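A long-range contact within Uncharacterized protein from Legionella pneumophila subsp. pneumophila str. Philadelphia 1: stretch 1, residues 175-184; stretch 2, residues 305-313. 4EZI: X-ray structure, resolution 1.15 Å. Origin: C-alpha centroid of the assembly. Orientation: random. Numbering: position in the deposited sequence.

Stretch 1 175-184: TIVMFEMLAK
Stretch 2 305-313: KPTAPLLLV

Residues 175-184 form a stretch of helix that extends beyond both ends. Its i to i+4 backbone hydrogen bonds run from F179 N to T175 O (2.9 Å) through K184 N to E180 O (3.0 Å). Phi/psi values stay near -63/-43. Residues 305-309 are loop or turn; T307 sits at -109/19 and A308 at -159/157. A strand starts at L310 and continues past V313. Helix and strand run nearly antiparallel, at 164°, and their axes approach to 11.8 Å. The backbones come nearest at A183 and T307, with CA atoms 6.5 Å apart.

No hydrogen bond crosses the contact. It is a small, mostly apolar packing that buries 297 Å² in total. I176, F179 and A183 supply the helix side, one residue per turn or so.

F179 is the centre. Its CA-to-CB bond points toward the second stretch. Chi1 is t (-176°) and chi2 is 27°, which carries the ring out among four residues. F179 CZ lies 3.8 Å from P306 CB, CE1 lies 4.0 Å from A308 CB, and CE2 lies 4.1 Å from L310 CD1. The backbone A308 N meets the ring edge, 3.6 Å from F179 CZ. T307 is p (55°), and its OG1 lies 3.4 Å from F179 CE1 and 3.7 Å from A183 CB. Both are van der Waals contacts. The short alanine side chain suits this close backbone approach.

I176 starts sideways, but its m, m rotamer (-74°, -75°) brings CD1 nearer the strand. I176 CD1 is 4.2 Å from L310 CD1 and 4.4 Å from L312 CD2. The CA-to-CB bond of L310 points toward the helix, and its t, p rotamer (176°, 64°) places CD1 in contact with both I176 and F179. L312 starts sideways; its m, t rotamer (-49°, -175°) brings its end nearer. L311 and V313 are out of reach.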

# COMPACT_ATOMS: atom_id res chain seq x y z
N THR A 175 -2.66 4.27 0.85
CA THR A 175 -3.38 5.12 -0.08
C THR A 175 -4.30 6.10 0.66
O THR A 175 -4.33 7.31 0.34
CB THR A 175 -4.19 4.25 -1.06
OG1 THR A 175 -3.29 3.50 -1.87
CG2 THR A 175 -5.09 5.08 -1.97
N ILE A 176 -5.03 5.61 1.65
CA ILE A 176 -5.93 6.47 2.43
C ILE A 176 -5.14 7.54 3.19
O ILE A 176 -5.52 8.71 3.18
CB ILE A 176 -6.79 5.63 3.37
CG1 ILE A 176 -7.89 4.89 2.62
CG2 ILE A 176 -7.37 6.48 4.53
CD1 ILE A 176 -9.07 5.85 2.18
N VAL A 177 -4.04 7.16 3.84
CA VAL A 177 -3.27 8.14 4.62
C VAL A 177 -2.52 9.13 3.71
O VAL A 177 -2.40 10.33 4.04
CB VAL A 177 -2.38 7.49 5.71
CG1 VAL A 177 -3.26 6.72 6.69
CG2 VAL A 177 -1.26 6.62 5.11
N MSE A 178 -2.08 8.67 2.54
CA MSE A 178 -1.51 9.55 1.53
C MSE A 178 -2.56 10.58 1.08
O MSE A 178 -2.26 11.77 0.97
CB MSE A 178 -1.06 8.70 0.34
CG MSE A 178 -0.51 9.51 -0.81
SE MSE A 178 -0.10 8.36 -2.29
CE MSE A 178 0.82 9.70 -3.33
N PHE A 179 -3.75 10.11 0.77
CA PHE A 179 -4.87 10.98 0.35
C PHE A 179 -5.17 12.05 1.41
O PHE A 179 -5.26 13.25 1.10
CB PHE A 179 -6.06 10.07 0.12
CG PHE A 179 -7.32 10.73 -0.42
CD1 PHE A 179 -7.33 11.89 -1.19
CD2 PHE A 179 -8.52 10.10 -0.17
CE1 PHE A 179 -8.53 12.38 -1.70
CE2 PHE A 179 -9.71 10.57 -0.70
CZ PHE A 179 -9.70 11.72 -1.46
N GLU A 180 -5.26 11.63 2.67
CA GLU A 180 -5.52 12.54 3.76
C GLU A 180 -4.45 13.61 3.85
O GLU A 180 -4.76 14.80 4.01
CB GLU A 180 -5.64 11.74 5.08
CG GLU A 180 -5.93 12.58 6.28
CD GLU A 180 -6.01 11.78 7.54
OE1 GLU A 180 -5.25 10.80 7.66
OE2 GLU A 180 -6.82 12.15 8.43
N MSE A 181 -3.19 13.20 3.78
CA MSE A 181 -2.08 14.11 3.91
C MSE A 181 -1.95 15.05 2.72
O MSE A 181 -1.58 16.21 2.89
CB MSE A 181 -0.78 13.35 4.16
CG MSE A 181 0.41 14.24 4.48
SE MSE A 181 2.04 13.26 4.89
CE MSE A 181 1.60 12.67 6.71
N LEU A 182 -2.23 14.56 1.52
CA LEU A 182 -2.26 15.45 0.36
C LEU A 182 -3.31 16.55 0.53
O LEU A 182 -3.03 17.73 0.31
CB LEU A 182 -2.54 14.66 -0.93
CG LEU A 182 -1.35 13.87 -1.50
CD1 LEU A 182 -1.83 13.02 -2.67
CD2 LEU A 182 -0.20 14.79 -1.91
N ALA A 183 -4.50 16.17 0.97
CA ALA A 183 -5.58 17.14 1.15
C ALA A 183 -5.20 18.17 2.23
O ALA A 183 -5.52 19.35 2.11
CB ALA A 183 -6.89 16.43 1.50
N LYS A 184 -4.53 17.72 3.28
CA LYS A 184 -4.17 18.60 4.39
C LYS A 184 -2.97 19.49 4.05
O LYS A 184 -3.03 20.71 4.27
CB LYS A 184 -3.87 17.78 5.64
CG LYS A 184 -3.35 18.61 6.83
CD LYS A 184 -2.95 17.72 8.00
CE LYS A 184 -1.91 18.41 8.89
NZ LYS A 184 -1.32 17.49 9.93
N LYS A 305 -12.56 14.69 5.22
CA LYS A 305 -13.28 15.02 4.01
C LYS A 305 -12.48 14.63 2.77
O LYS A 305 -11.38 15.16 2.56
CB LYS A 305 -13.59 16.52 3.97
CG LYS A 305 -14.40 16.95 2.75
CD LYS A 305 -14.69 18.45 2.74
CE LYS A 305 -15.52 18.84 1.53
NZ LYS A 305 -15.52 20.32 1.31
N PRO A 306 -13.03 13.73 1.95
CA PRO A 306 -12.31 13.39 0.71
C PRO A 306 -12.37 14.55 -0.26
O PRO A 306 -13.40 15.25 -0.35
CB PRO A 306 -13.09 12.22 0.16
CG PRO A 306 -13.94 11.72 1.23
CD PRO A 306 -14.21 12.87 2.14
N THR A 307 -11.27 14.78 -0.96
CA THR A 307 -11.16 15.86 -1.94
C THR A 307 -11.11 15.31 -3.38
O THR A 307 -10.70 16.01 -4.31
CB THR A 307 -9.91 16.69 -1.65
OG1 THR A 307 -8.77 15.81 -1.63
CG2 THR A 307 -10.04 17.46 -0.31
N ALA A 308 -11.55 14.06 -3.54
CA ALA A 308 -11.65 13.39 -4.83
C ALA A 308 -12.63 12.25 -4.69
O ALA A 308 -12.84 11.74 -3.58
CB ALA A 308 -10.30 12.83 -5.25
N PRO A 309 -13.22 11.81 -5.81
CA PRO A 309 -14.01 10.59 -5.80
C PRO A 309 -13.24 9.44 -5.17
O PRO A 309 -12.04 9.26 -5.45
CB PRO A 309 -14.26 10.33 -7.29
CG PRO A 309 -14.19 11.68 -7.91
CD PRO A 309 -13.18 12.46 -7.14
N LEU A 310 -13.95 8.66 -4.36
CA LEU A 310 -13.36 7.64 -3.51
C LEU A 310 -14.14 6.34 -3.61
O LEU A 310 -15.34 6.31 -3.35
CB LEU A 310 -13.33 8.13 -2.06
CG LEU A 310 -12.83 7.17 -0.99
CD1 LEU A 310 -11.37 6.81 -1.22
CD2 LEU A 310 -13.04 7.79 0.39
N LEU A 311 -13.42 5.26 -3.94
CA LEU A 311 -13.98 3.93 -4.03
C LEU A 311 -13.28 3.01 -3.03
O LEU A 311 -12.10 2.79 -3.16
CB LEU A 311 -13.81 3.35 -5.44
CG LEU A 311 -14.22 1.88 -5.61
CD1 LEU A 311 -15.69 1.68 -5.36
CD2 LEU A 311 -13.81 1.31 -6.96
N LEU A 312 -14.01 2.46 -2.06
CA LEU A 312 -13.46 1.47 -1.15
C LEU A 312 -13.84 0.11 -1.73
O LEU A 312 -15.02 -0.26 -1.71
CB LEU A 312 -14.04 1.64 0.26
CG LEU A 312 -14.04 3.05 0.85
CD1 LEU A 312 -14.54 2.98 2.31
CD2 LEU A 312 -12.66 3.73 0.72
N VAL A 313 -12.87 -0.61 -2.28
CA VAL A 313 -13.16 -1.84 -3.00
C VAL A 313 -12.39 -3.02 -2.38
O VAL A 313 -11.19 -2.95 -2.17
CB VAL A 313 -12.90 -1.68 -4.52
CG1 VAL A 313 -11.52 -1.08 -4.83
CG2 VAL A 313 -13.14 -2.99 -5.24